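Local coordinates for protein OBody AM1L10 (Pyrobaculum aerophilum, PDB 4GN3) that is an engineered OB-fold binding protein (OBody), built on a nucleic-acid-binding scaffold, and probably serves to bind another protein, at residues Ala52-Tyr57 against Val99-Ser104. Residues are numbered along the deposited sequence; the frame is centred on the assembly and turned at random.
Sequences AAVSVY and VEIFPS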
loop_
_atom_site.group_PDB
_atom_site.type_symbol
_atom_site.label_atom_id
_atom_site.label_comp_id
_atom_site.label_asym_id
_atom_site.label_seq_id
_atom_site.Cartn_x
_atom_site.Cartn_y
_atom_site.Cartn_z
ATOM N N ALA B 52 15.603 8.415 9.253
ATOM C CA ALA B 52 14.888 7.601 8.284
ATOM C C ALA B 52 13.734 6.872 8.958
ATOM O O ALA B 52 13.739 6.658 10.173
ATOM C CB ALA B 52 15.834 6.601 7.637
ATOM N N ALA B 53 12.735 6.525 8.161
ATOM C CA ALA B 53 11.693 5.608 8.575
ATOM C C ALA B 53 11.578 4.568 7.469
ATOM O O ALA B 53 10.853 4.774 6.490
ATOM C CB ALA B 53 10.378 6.348 8.780
ATOM N N VAL B 54 12.319 3.466 7.609
ATOM C CA VAL B 54 12.416 2.477 6.524
ATOM C C VAL B 54 11.140 1.636 6.423
ATOM O O VAL B 54 10.605 1.159 7.431
ATOM C CB VAL B 54 13.700 1.603 6.625
ATOM C CG1 VAL B 54 13.694 0.751 7.889
ATOM C CG2 VAL B 54 13.859 0.717 5.388
ATOM N N SER B 55 10.652 1.491 5.194
ATOM C CA SER B 55 9.420 0.767 4.917
ATOM C C SER B 55 9.651 -0.729 4.837
ATOM O O SER B 55 10.482 -1.203 4.061
ATOM C CB SER B 55 8.804 1.241 3.598
ATOM O OG SER B 55 8.365 2.588 3.683
ATOM N N VAL B 56 8.890 -1.457 5.645
ATOM C CA VAL B 56 8.869 -2.909 5.616
ATOM C C VAL B 56 7.489 -3.301 5.094
ATOM O O VAL B 56 6.469 -3.000 5.720
ATOM C CB VAL B 56 9.124 -3.507 7.022
ATOM C CG1 VAL B 56 9.063 -5.026 6.985
ATOM C CG2 VAL B 56 10.470 -3.043 7.566
ATOM N N TYR B 57 7.443 -3.960 3.942
ATOM C CA TYR B 57 6.139 -4.280 3.377
ATOM C C TYR B 57 5.747 -5.738 3.526
ATOM O O TYR B 57 6.576 -6.650 3.449
ATOM C CB TYR B 57 6.012 -3.810 1.925
ATOM C CG TYR B 57 6.638 -4.726 0.908
ATOM C CD1 TYR B 57 5.874 -5.687 0.246
ATOM C CD2 TYR B 57 7.989 -4.626 0.595
ATOM C CE1 TYR B 57 6.441 -6.522 -0.698
ATOM C CE2 TYR B 57 8.568 -5.456 -0.354
ATOM C CZ TYR B 57 7.789 -6.400 -0.993
ATOM O OH TYR B 57 8.353 -7.231 -1.928
ATOM N N VAL B 99 13.407 2.786 -1.477
ATOM C CA VAL B 99 13.896 1.523 -0.908
ATOM C C VAL B 99 12.890 0.959 0.105
ATOM O O VAL B 99 12.157 1.713 0.753
ATOM C CB VAL B 99 15.289 1.718 -0.256
ATOM C CG1 VAL B 99 15.185 2.493 1.051
ATOM C CG2 VAL B 99 15.977 0.380 -0.034
ATOM N N GLU B 100 12.854 -0.366 0.222
ATOM C CA GLU B 100 12.008 -1.033 1.208
ATOM C C GLU B 100 12.611 -2.380 1.614
ATOM O O GLU B 100 13.599 -2.835 1.017
ATOM C CB GLU B 100 10.590 -1.228 0.660
ATOM C CG GLU B 100 10.542 -2.146 -0.554
ATOM C CD GLU B 100 9.256 -2.030 -1.357
ATOM O OE1 GLU B 100 9.193 -2.584 -2.462
ATOM O OE2 GLU B 100 8.293 -1.412 -0.881
ATOM N N ILE B 101 12.003 -3.007 2.620
ATOM C CA ILE B 101 12.439 -4.315 3.114
ATOM C C ILE B 101 11.310 -5.338 3.030
ATOM O O ILE B 101 10.180 -5.089 3.475
ATOM C CB ILE B 101 12.998 -4.243 4.567
ATOM C CG1 ILE B 101 14.254 -3.356 4.620
ATOM C CG2 ILE B 101 13.307 -5.640 5.092
ATOM C CD1 ILE B 101 14.744 -3.010 6.021
ATOM N N PHE B 102 11.633 -6.490 2.446
ATOM C CA PHE B 102 10.724 -7.619 2.368
ATOM C C PHE B 102 11.118 -8.546 3.517
ATOM O O PHE B 102 12.176 -9.166 3.461
ATOM C CB PHE B 102 10.885 -8.309 1.004
ATOM C CG PHE B 102 9.873 -9.389 0.733
ATOM C CD1 PHE B 102 8.506 -9.108 0.739
ATOM C CD2 PHE B 102 10.287 -10.688 0.436
ATOM C CE1 PHE B 102 7.573 -10.104 0.473
ATOM C CE2 PHE B 102 9.359 -11.692 0.172
ATOM C CZ PHE B 102 8.001 -11.395 0.190
ATOM N N PRO B 103 10.281 -8.624 4.573
ATOM C CA PRO B 103 10.705 -9.285 5.811
ATOM C C PRO B 103 10.616 -10.813 5.796
ATOM O O PRO B 103 9.706 -11.386 5.197
ATOM C CB PRO B 103 9.724 -8.727 6.847
ATOM C CG PRO B 103 8.464 -8.507 6.076
ATOM C CD PRO B 103 8.893 -8.130 4.668
ATOM N N SER B 104 11.552 -11.458 6.479
ATOM C CA SER B 104 11.412 -12.873 6.818
ATOM C C SER B 104 11.143 -13.051 8.313
ATOM O O SER B 104 10.538 -14.039 8.730
ATOM C CB SER B 104 12.654 -13.658 6.409
ATOM O OG SER B 104 13.812 -13.131 7.042
HETATM O O HOH W 1 12.068 3.007 3.064
#
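The Tyr57 ring leans across strand 99-103, touching the side chains of Glu100 and Phe102. In the conformer described, one of two modelled, CG is wedged between the backbone N and the carbonyl carbon (chi1 81°), and the ring swings over the neighbouring strand, where its CD2 lies 3.5 Å from Glu100 CD, ring and carboxylate planes 38° apart. The far end of the ring meets Phe102, the two ring planes inclined by 33°. A tyrosine suits this place because its flat ring packs while its hydroxyl bonds to Glu87 and Lys62; Lys62 also makes a cation-pi contact with Phe102. Glu100 sets CG and its carboxylate beside the ring, and its OE1 forms a salt bridge with a basic side chain of another protein chain; Tyr57 makes a cation-pi contact with a basic side chain of that chain. An alanine in place of Glu100 would probably leave the salt-bridged basic group without its carboxylate mate and Tyr57 less supported along one side.

Beneath, two parallel strands pair through Ile101 N to Ser55 O (2.8 Å) and Tyr57 N to Ile101 O (3.0 Å). Where the strands part, a water takes over, accepting from Ser55 N and donating to Val99 O. Val56 and Ile101 share a face, their beta-branched chains filling the apolar interior; Val54 CG2 packs on Ile101 CD1 at 3.9 Å, and the compact Pro103 ring sets CG 3.6 Å from Val56 CG1. Ile101 continues onto Val25 and Val27, and Pro103 onto Ile82.

The pairing joins strands 54-59 and 99-103 within the OB-fold barrel, while Tyr57 and Glu100 present aromatic and acidic chemistry suited to a basic partner.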